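Local coordinates for serine racemase (Enterococcus faecalis, PDB 4ECL), which is the cytoplasmic part of VanTG, a member of the alanine racemase family in which a TIM-type barrel is joined to a C-terminal domain rich in beta strands, at residues Gly206-Pro211 against Leu237-Arg242; Ile201-Gly206 against Tyr217-Val222. One frame throughout, in Å; residues are numbered along the deposited sequence.

Contact 1: Gly206-Pro211 against Leu237-Arg242; sequences GLLNYP and LELDLR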
ATOM      1  N   GLY A 206      15.538 -20.435   6.192  1.00 25.47           N
ATOM      2  CA  GLY A 206      15.617 -21.780   6.746  1.00 26.47           C
ATOM      3  C   GLY A 206      16.400 -22.672   5.802  1.00 25.37           C
ATOM      4  O   GLY A 206      17.250 -23.468   6.223  1.00 28.30           O
ATOM      5  N   LEU A 207      16.099 -22.537   4.514  1.00 26.20           N
ATOM      6  CA  LEU A 207      16.869 -23.202   3.462  1.00 27.29           C
ATOM      7  C   LEU A 207      18.306 -22.690   3.429  1.00 28.70           C
ATOM      8  O   LEU A 207      19.249 -23.473   3.456  1.00 27.49           O
ATOM      9  CB  LEU A 207      16.221 -22.974   2.093  1.00 22.08           C
ATOM     10  CG  LEU A 207      17.002 -23.522   0.900  1.00 26.09           C
ATOM     11  CD1 LEU A 207      17.363 -25.009   1.098  1.00 28.07           C
ATOM     12  CD2 LEU A 207      16.196 -23.323  -0.369  1.00 30.58           C
ATOM     13  N   LEU A 208      18.469 -21.371   3.367  1.00 29.75           N
ATOM     14  CA  LEU A 208      19.797 -20.766   3.220  1.00 29.47           C
ATOM     15  C   LEU A 208      20.720 -20.997   4.411  1.00 24.69           C
ATOM     16  O   LEU A 208      21.931 -21.154   4.239  1.00 31.45           O
ATOM     17  CB  LEU A 208      19.681 -19.255   2.979  1.00 27.25           C
ATOM     18  CG  LEU A 208      18.969 -18.787   1.714  1.00 27.54           C
ATOM     19  CD1 LEU A 208      18.933 -17.255   1.681  1.00 25.17           C
ATOM     20  CD2 LEU A 208      19.652 -19.350   0.477  1.00 27.64           C
ATOM     21  N   ASN A 209      20.153 -20.983   5.613  1.00 27.52           N
ATOM     22  CA  ASN A 209      20.954 -21.068   6.832  1.00 31.55           C
ATOM     23  C   ASN A 209      20.856 -22.402   7.592  1.00 34.73           C
ATOM     24  O   ASN A 209      21.699 -22.701   8.450  1.00 31.88           O
ATOM     25  CB  ASN A 209      20.635 -19.883   7.752  1.00 28.15           C
ATOM     26  CG  ASN A 209      21.374 -18.616   7.341  1.00 33.38           C
ATOM     27  OD1 ASN A 209      22.507 -18.683   6.872  1.00 34.20           O
ATOM     28  ND2 ASN A 209      20.732 -17.460   7.507  1.00 30.03           N
ATOM     29  N   TYR A 210      19.828 -23.191   7.283  1.00 31.96           N
ATOM     30  CA  TYR A 210      19.663 -24.514   7.888  1.00 27.21           C
ATOM     31  C   TYR A 210      19.402 -25.568   6.803  1.00 22.05           C
ATOM     32  O   TYR A 210      18.411 -26.300   6.845  1.00 21.39           O
ATOM     33  CB  TYR A 210      18.558 -24.474   8.977  1.00 26.60           C
ATOM     34  CG  TYR A 210      18.973 -23.587  10.129  1.00 28.80           C
ATOM     35  CD1 TYR A 210      18.785 -22.211  10.072  1.00 28.22           C
ATOM     36  CD2 TYR A 210      19.614 -24.114  11.245  1.00 30.50           C
ATOM     37  CE1 TYR A 210      19.204 -21.388  11.100  1.00 28.90           C
ATOM     38  CE2 TYR A 210      20.032 -23.293  12.287  1.00 28.91           C
ATOM     39  CZ  TYR A 210      19.825 -21.932  12.205  1.00 28.45           C
ATOM     40  OH  TYR A 210      20.245 -21.099  13.219  1.00 26.57           O
ATOM     41  N   PRO A 211      20.312 -25.660   5.823  1.00 19.39           N
ATOM     42  CA  PRO A 211      20.041 -26.498   4.655  1.00 20.58           C
ATOM     43  C   PRO A 211      20.057 -27.975   5.012  1.00 24.77           C
ATOM     44  O   PRO A 211      19.497 -28.795   4.287  1.00 24.17           O
ATOM     45  CB  PRO A 211      21.214 -26.186   3.732  1.00 22.08           C
ATOM     46  CG  PRO A 211      22.328 -25.856   4.661  1.00 25.13           C
ATOM     47  CD  PRO A 211      21.701 -25.175   5.846  1.00 25.21           C
ATOM     48  N   LEU A 237      24.407 -21.203   2.730  1.00 32.34           N
ATOM     49  CA  LEU A 237      24.451 -21.404   1.296  1.00 34.41           C
ATOM     50  C   LEU A 237      24.473 -20.024   0.662  1.00 44.44           C
ATOM     51  O   LEU A 237      23.803 -19.109   1.135  1.00 46.02           O
ATOM     52  CB  LEU A 237      23.203 -22.120   0.796  1.00 26.01           C
ATOM     53  CG  LEU A 237      22.774 -23.460   1.362  1.00 26.53           C
ATOM     54  CD1 LEU A 237      21.645 -23.948   0.481  1.00 28.54           C
ATOM     55  CD2 LEU A 237      23.944 -24.440   1.358  1.00 30.49           C
ATOM     56  N   GLU A 238      25.236 -19.868  -0.406  1.00 44.86           N
ATOM     57  CA  GLU A 238      25.151 -18.649  -1.187  1.00 49.03           C
ATOM     58  C   GLU A 238      24.658 -19.013  -2.571  1.00 44.61           C
ATOM     59  O   GLU A 238      25.421 -19.475  -3.412  1.00 47.86           O
ATOM     60  CB  GLU A 238      26.499 -17.931  -1.242  1.00 59.83           C
ATOM     61  CG  GLU A 238      26.886 -17.278   0.076  1.00 70.60           C
ATOM     62  CD  GLU A 238      28.092 -16.366  -0.054  1.00 80.84           C
ATOM     63  OE1 GLU A 238      28.924 -16.600  -0.959  1.00 85.11           O
ATOM     64  OE2 GLU A 238      28.205 -15.412   0.746  1.00 83.53           O
ATOM     65  N   LEU A 239      23.364 -18.835  -2.786  1.00 36.20           N
ATOM     66  CA  LEU A 239      22.747 -19.177  -4.053  1.00 35.48           C
ATOM     67  C   LEU A 239      22.798 -18.006  -5.025  1.00 37.30           C
ATOM     68  O   LEU A 239      22.887 -16.840  -4.623  1.00 31.21           O
ATOM     69  CB  LEU A 239      21.293 -19.609  -3.840  1.00 35.56           C
ATOM     70  CG  LEU A 239      21.100 -20.856  -2.970  1.00 35.99           C
ATOM     71  CD1 LEU A 239      19.626 -21.235  -2.914  1.00 28.34           C
ATOM     72  CD2 LEU A 239      21.939 -21.998  -3.515  1.00 37.29           C
ATOM     73  N   ASP A 240      22.733 -18.335  -6.309  1.00 36.65           N
ATOM     74  CA  ASP A 240      22.720 -17.340  -7.364  1.00 34.95           C
ATOM     75  C   ASP A 240      21.276 -16.980  -7.661  1.00 34.08           C
ATOM     76  O   ASP A 240      20.651 -17.574  -8.533  1.00 40.85           O
ATOM     77  CB  ASP A 240      23.405 -17.898  -8.618  1.00 39.98           C
ATOM     78  CG  ASP A 240      23.474 -16.885  -9.746  1.00 48.95           C
ATOM     79  OD1 ASP A 240      23.447 -15.669  -9.455  1.00 52.33           O
ATOM     80  OD2 ASP A 240      23.557 -17.304 -10.921  1.00 49.38           O
ATOM     81  N   LEU A 241      20.742 -16.020  -6.912  1.00 30.01           N
ATOM     82  CA  LEU A 241      19.354 -15.595  -7.080  1.00 26.93           C
ATOM     83  C   LEU A 241      19.292 -14.256  -7.820  1.00 28.18           C
ATOM     84  O   LEU A 241      20.114 -13.363  -7.588  1.00 26.54           O
ATOM     85  CB  LEU A 241      18.665 -15.499  -5.719  1.00 26.52           C
ATOM     86  CG  LEU A 241      18.648 -16.824  -4.960  1.00 33.57           C
ATOM     87  CD1 LEU A 241      18.214 -16.613  -3.525  1.00 34.51           C
ATOM     88  CD2 LEU A 241      17.741 -17.822  -5.676  1.00 32.77           C
ATOM     89  N   ARG A 242      18.336 -14.119  -8.729  1.00 23.51           N
ATOM     90  CA  ARG A 242      18.292 -12.925  -9.565  1.00 20.58           C
ATOM     91  C   ARG A 242      16.978 -12.156  -9.367  1.00 23.93           C
ATOM     92  O   ARG A 242      15.916 -12.769  -9.302  1.00 24.95           O
ATOM     93  CB  ARG A 242      18.512 -13.301 -11.028  1.00 20.76           C
ATOM     94  CG  ARG A 242      19.869 -13.983 -11.260  1.00 26.23           C
ATOM     95  CD  ARG A 242      20.114 -14.348 -12.710  1.00 30.53           C
ATOM     96  NE  ARG A 242      21.371 -15.077 -12.855  1.00 36.33           N
ATOM     97  CZ  ARG A 242      21.641 -15.915 -13.850  1.00 40.15           C
ATOM     98  NH1 ARG A 242      20.741 -16.146 -14.798  1.00 37.89           N
ATOM     99  NH2 ARG A 242      22.814 -16.534 -13.889  1.00 41.10           N
TER

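Contact 2: Ile201-Gly206 against Tyr217-Val222; sequences IQSSYG and YIRVGV. With SO4 (sulfate ion), chain G.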
ATOM      1  N   ILE A 201       9.294 -26.756   7.848  1.00 30.27           N
ATOM      2  CA  ILE A 201       9.828 -25.973   8.954  1.00 19.83           C
ATOM      3  C   ILE A 201      10.455 -24.702   8.382  1.00 23.72           C
ATOM      4  O   ILE A 201      10.474 -23.651   9.028  1.00 20.88           O
ATOM      5  CB  ILE A 201      10.931 -26.803   9.678  1.00 22.64           C
ATOM      6  CG1 ILE A 201      10.306 -27.990  10.406  1.00 25.01           C
ATOM      7  CG2 ILE A 201      11.736 -25.974  10.674  1.00 25.74           C
ATOM      8  CD1 ILE A 201      11.321 -29.091  10.700  1.00 28.22           C
ATOM      9  N   GLN A 202      10.960 -24.804   7.154  1.00 17.00           N
ATOM     10  CA  GLN A 202      11.778 -23.734   6.577  1.00 16.54           C
ATOM     11  C   GLN A 202      11.049 -22.743   5.682  1.00 19.06           C
ATOM     12  O   GLN A 202      10.226 -23.104   4.827  1.00 19.61           O
ATOM     13  CB  GLN A 202      12.946 -24.320   5.776  1.00 15.80           C
ATOM     14  CG  GLN A 202      13.860 -25.231   6.564  1.00 19.09           C
ATOM     15  CD  GLN A 202      14.396 -26.337   5.710  1.00 23.41           C
ATOM     16  OE1 GLN A 202      13.653 -27.244   5.322  1.00 22.48           O
ATOM     17  NE2 GLN A 202      15.680 -26.253   5.364  1.00 23.17           N
ATOM     18  N   SER A 203      11.389 -21.479   5.880  1.00 15.85           N
ATOM     19  CA  SER A 203      11.115 -20.462   4.888  1.00 23.93           C
ATOM     20  C   SER A 203      12.435 -20.196   4.165  1.00 22.31           C
ATOM     21  O   SER A 203      13.339 -21.032   4.246  1.00 21.36           O
ATOM     22  CB  SER A 203      10.554 -19.209   5.555  1.00 28.33           C
ATOM     23  OG  SER A 203       9.276 -19.487   6.089  1.00 41.94           O
ATOM     24  N   SER A 204      12.555 -19.054   3.472  1.00 23.36           N
ATOM     25  CA  SER A 204      13.762 -18.749   2.677  1.00 20.70           C
ATOM     26  C   SER A 204      15.069 -18.898   3.454  1.00 21.56           C
ATOM     27  O   SER A 204      15.989 -19.570   3.006  1.00 21.37           O
ATOM     28  CB  SER A 204      13.718 -17.330   2.073  1.00 19.77           C
ATOM     29  OG  SER A 204      12.699 -17.185   1.091  1.00 18.62           O
ATOM     30  N   TYR A 205      15.175 -18.246   4.603  1.00 22.27           N
ATOM     31  CA  TYR A 205      16.421 -18.318   5.359  1.00 27.85           C
ATOM     32  C   TYR A 205      16.622 -19.681   6.050  1.00 26.22           C
ATOM     33  O   TYR A 205      17.742 -20.041   6.435  1.00 29.24           O
ATOM     34  CB  TYR A 205      16.521 -17.154   6.347  1.00 27.99           C
ATOM     35  CG  TYR A 205      16.832 -15.839   5.670  1.00 28.65           C
ATOM     36  CD1 TYR A 205      18.140 -15.502   5.332  1.00 32.23           C
ATOM     37  CD2 TYR A 205      15.822 -14.942   5.357  1.00 34.34           C
ATOM     38  CE1 TYR A 205      18.440 -14.295   4.701  1.00 30.57           C
ATOM     39  CE2 TYR A 205      16.107 -13.731   4.730  1.00 35.79           C
ATOM     40  CZ  TYR A 205      17.417 -13.413   4.403  1.00 36.69           C
ATOM     41  OH  TYR A 205      17.699 -12.208   3.781  1.00 37.09           O
ATOM     42  N   GLY A 206      15.538 -20.435   6.192  1.00 25.47           N
ATOM     43  CA  GLY A 206      15.617 -21.780   6.746  1.00 26.47           C
ATOM     44  C   GLY A 206      16.400 -22.672   5.802  1.00 25.37           C
ATOM     45  O   GLY A 206      17.250 -23.468   6.223  1.00 28.30           O
ATOM     46  N   TYR A 217       8.477 -29.968   2.369  1.00 19.98           N
ATOM     47  CA  TYR A 217       8.342 -28.696   1.680  1.00 26.24           C
ATOM     48  C   TYR A 217       9.307 -27.678   2.243  1.00 31.25           C
ATOM     49  O   TYR A 217       9.662 -27.713   3.430  1.00 25.09           O
ATOM     50  CB  TYR A 217       6.953 -28.083   1.867  1.00 25.30           C
ATOM     51  CG  TYR A 217       5.782 -28.872   1.356  1.00 25.12           C
ATOM     52  CD1 TYR A 217       5.431 -28.853   0.014  1.00 25.25           C
ATOM     53  CD2 TYR A 217       4.986 -29.588   2.231  1.00 25.76           C
ATOM     54  CE1 TYR A 217       4.333 -29.558  -0.442  1.00 26.35           C
ATOM     55  CE2 TYR A 217       3.890 -30.281   1.790  1.00 26.59           C
ATOM     56  CZ  TYR A 217       3.567 -30.273   0.458  1.00 28.40           C
ATOM     57  OH  TYR A 217       2.462 -30.977   0.045  1.00 29.66           O
ATOM     58  N   ILE A 218       9.685 -26.739   1.383  1.00 26.27           N
ATOM     59  CA  ILE A 218      10.255 -25.487   1.830  1.00 26.77           C
ATOM     60  C   ILE A 218       9.391 -24.365   1.261  1.00 23.06           C
ATOM     61  O   ILE A 218       9.135 -24.318   0.049  1.00 22.48           O
ATOM     62  CB  ILE A 218      11.724 -25.349   1.393  1.00 28.14           C
ATOM     63  CG1 ILE A 218      12.544 -26.465   2.055  1.00 31.70           C
ATOM     64  CG2 ILE A 218      12.267 -23.985   1.773  1.00 17.21           C
ATOM     65  CD1 ILE A 218      14.007 -26.464   1.701  1.00 34.56           C
ATOM     66  N   ARG A 219       8.922 -23.497   2.150  1.00 18.26           N
ATOM     67  CA  ARG A 219       8.057 -22.368   1.801  1.00 21.96           C
ATOM     68  C   ARG A 219       8.937 -21.194   1.407  1.00 27.32           C
ATOM     69  O   ARG A 219       9.464 -20.488   2.264  1.00 32.73           O
ATOM     70  CB  ARG A 219       7.196 -21.947   3.006  1.00 19.10           C
ATOM     71  CG  ARG A 219       6.304 -23.039   3.598  1.00 21.04           C
ATOM     72  CD  ARG A 219       5.592 -22.583   4.877  1.00 25.05           C
ATOM     73  NE  ARG A 219       6.528 -22.092   5.895  1.00 31.99           N
ATOM     74  CZ  ARG A 219       7.020 -22.823   6.898  1.00 28.88           C
ATOM     75  NH1 ARG A 219       6.677 -24.095   7.032  1.00 21.90           N
ATOM     76  NH2 ARG A 219       7.863 -22.285   7.774  1.00 25.75           N
ATOM     77  N   VAL A 220       9.097 -20.960   0.115  1.00 22.09           N
ATOM     78  CA  VAL A 220      10.005 -19.900  -0.300  1.00 22.13           C
ATOM     79  C   VAL A 220       9.284 -18.597  -0.644  1.00 21.64           C
ATOM     80  O   VAL A 220       8.368 -18.561  -1.470  1.00 22.85           O
ATOM     81  CB  VAL A 220      10.959 -20.370  -1.431  1.00 26.35           C
ATOM     82  CG1 VAL A 220      11.824 -21.515  -0.929  1.00 18.04           C
ATOM     83  CG2 VAL A 220      10.167 -20.834  -2.623  1.00 29.38           C
ATOM     84  N   GLY A 221       9.696 -17.528   0.030  1.00 24.69           N
ATOM     85  CA  GLY A 221       9.141 -16.208  -0.203  1.00 21.25           C
ATOM     86  C   GLY A 221      10.156 -15.322  -0.896  1.00 24.68           C
ATOM     87  O   GLY A 221      10.314 -15.397  -2.113  1.00 29.51           O
ATOM     88  N   VAL A 222      10.858 -14.492  -0.127  1.00 25.74           N
ATOM     89  CA  VAL A 222      11.773 -13.511  -0.713  1.00 24.70           C
ATOM     90  C   VAL A 222      12.817 -14.116  -1.656  1.00 29.51           C
ATOM     91  O   VAL A 222      13.136 -13.511  -2.677  1.00 31.40           O
ATOM     92  CB  VAL A 222      12.489 -12.647   0.357  1.00 27.08           C
ATOM     93  CG1 VAL A 222      11.496 -11.755   1.071  1.00 32.56           C
ATOM     94  CG2 VAL A 222      13.265 -13.534   1.357  1.00 19.81           C
TER
HETATM   95  S   SO4 G 403      10.159 -15.702   3.464  0.91 29.94           S
HETATM   96  O1  SO4 G 403       8.930 -16.127   4.142  0.91 26.34           O
HETATM   97  O2  SO4 G 403      10.648 -16.795   2.624  0.91 23.07           O
HETATM   98  O3  SO4 G 403       9.840 -14.538   2.641  0.91 35.19           O
HETATM   99  O4  SO4 G 403      11.160 -15.325   4.457  0.91 31.25           O
HETATM  100  O   HOH W   1      11.039 -27.035   5.596  1.00 19.03           O

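Contact 1: Gly206-Pro211 against Leu237-Arg242
Leu237 reaches the last turn of helix 204-209 through both its backbone and its side chain. Its backbone N gives a hydrogen bond to Leu208 O at 2.9 Å. The bond is almost straight, with an N-H...O angle of 175°, and the donor lies in the plane of the carbonyl. The side chain starts just beside it. Leu237 CB is 3.8 Å from the same oxygen, Leu208 O. Chi1 of -56° sets CG anti to the carbonyl carbon. Leu237 CG stays near Leu208 O and also meets Pro211 CB at 3.9 Å. The chain then forks. Leu237 CD1 goes to the helix and rests 3.8 Å from Leu207 O, with Pro211 CB close by. Leu237 CD2 turns to the proline ring, 3.9 Å from Pro211 CG. The side chains of Leu237 and Pro211 slide past each other in opposite directions.

Two residues on, Leu239 CD1 meets Leu208 CD2 at 3.9 Å. Leu239 also touches Thr22 and Leu23 of helix 13-25. Asn209 adds a second polar tie to this loop. Its OD1 accepts from Lys236 N, while its ND2 gives to Ala164 O. The helix ends here: Tyr210 N bonds to Gly206 O, and Tyr210 itself leaves helical geometry.

The chemistry is one good backbone bond set among aliphatic contacts. The bond satisfies Leu208 O, and with the Asn209-Lys236 bond it ties the loop to the helix end. The leucines and Pro211 cover a partly buried patch by van der Waals contact. The loop is thereby attached to the barrel on its way to strand 245-257.

Contact 2: Ile201-Gly206 against Tyr217-Val222
Arg219, Gln202 and Ser204 bury the most surface here, about half of the total. The backbone of Arg219 gives a hydrogen bond from N to Gln202 O at 3.0 Å. Gln202 O also sits 3.7 Å above the plane of the Arg219 guanidinium, over its centre. The arginine chain bends at chi3 (-55°), which puts NE on the side of Ser203 OG, at the guanidinium edge. Arg219 NH2 makes a weak bond to Ile201 O at 3.2 Å and a second bond to Thr159 O. NH1 bonds to His200 ND1. The flat group is thus held from several directions.

The side chain of Gln202 crosses that of Ile218, with Gln202 OE1 3.5 Å from Ile218 CG1. A water gives hydrogen bonds to Gln202 OE1 and Tyr217 O and takes one from Gln202 N, tying the segments together. NE2 gives a weak bond to Gly206 O, so the amide is held at both ends.

Ser204 binds a sulfate ion, probably from the crystallisation liquor. Ser204 OG donates to sulfate O2 at 2.6 Å and accepts from Ala223 N. Its backbone N and Gly221 N also bond O2. Val222 N reaches sulfate O3 at 2.9 Å, and Tyr42 OH also bonds the sulfate. This anion site, at a helix start, is consistent with the cofactor phosphate site known in alanine racemases.

The contact packs the turn after strand 198-200, and the start of helix 204-209, against strand 217-220, which itself pairs in parallel with strand 32-36. Ile201 points away from it and touches Phe182 and Tyr183 of helix 169-191.

Overall arrangement
Both contacts use helix 204-209 and share Gly206, but they take different ends of it. Contact 2 holds the start of the helix against the barrel strand 217-220. It is buried and largely polar, with an arginine, a water and an anion site. Contact 1 holds the end of the helix against the loop 237-242. It lies nearer the surface, is mostly aliphatic and is smaller in buried area. The centres of contacts 1 and 2 are about 10 Å apart. They meet directly where Leu207 CD1 packs on Ile218 CD1 at 3.7 Å. The short helix thus has mainly polar contacts at its start and mainly aliphatic ones at its end, with Leu207 touching both 217-222 and 237-242.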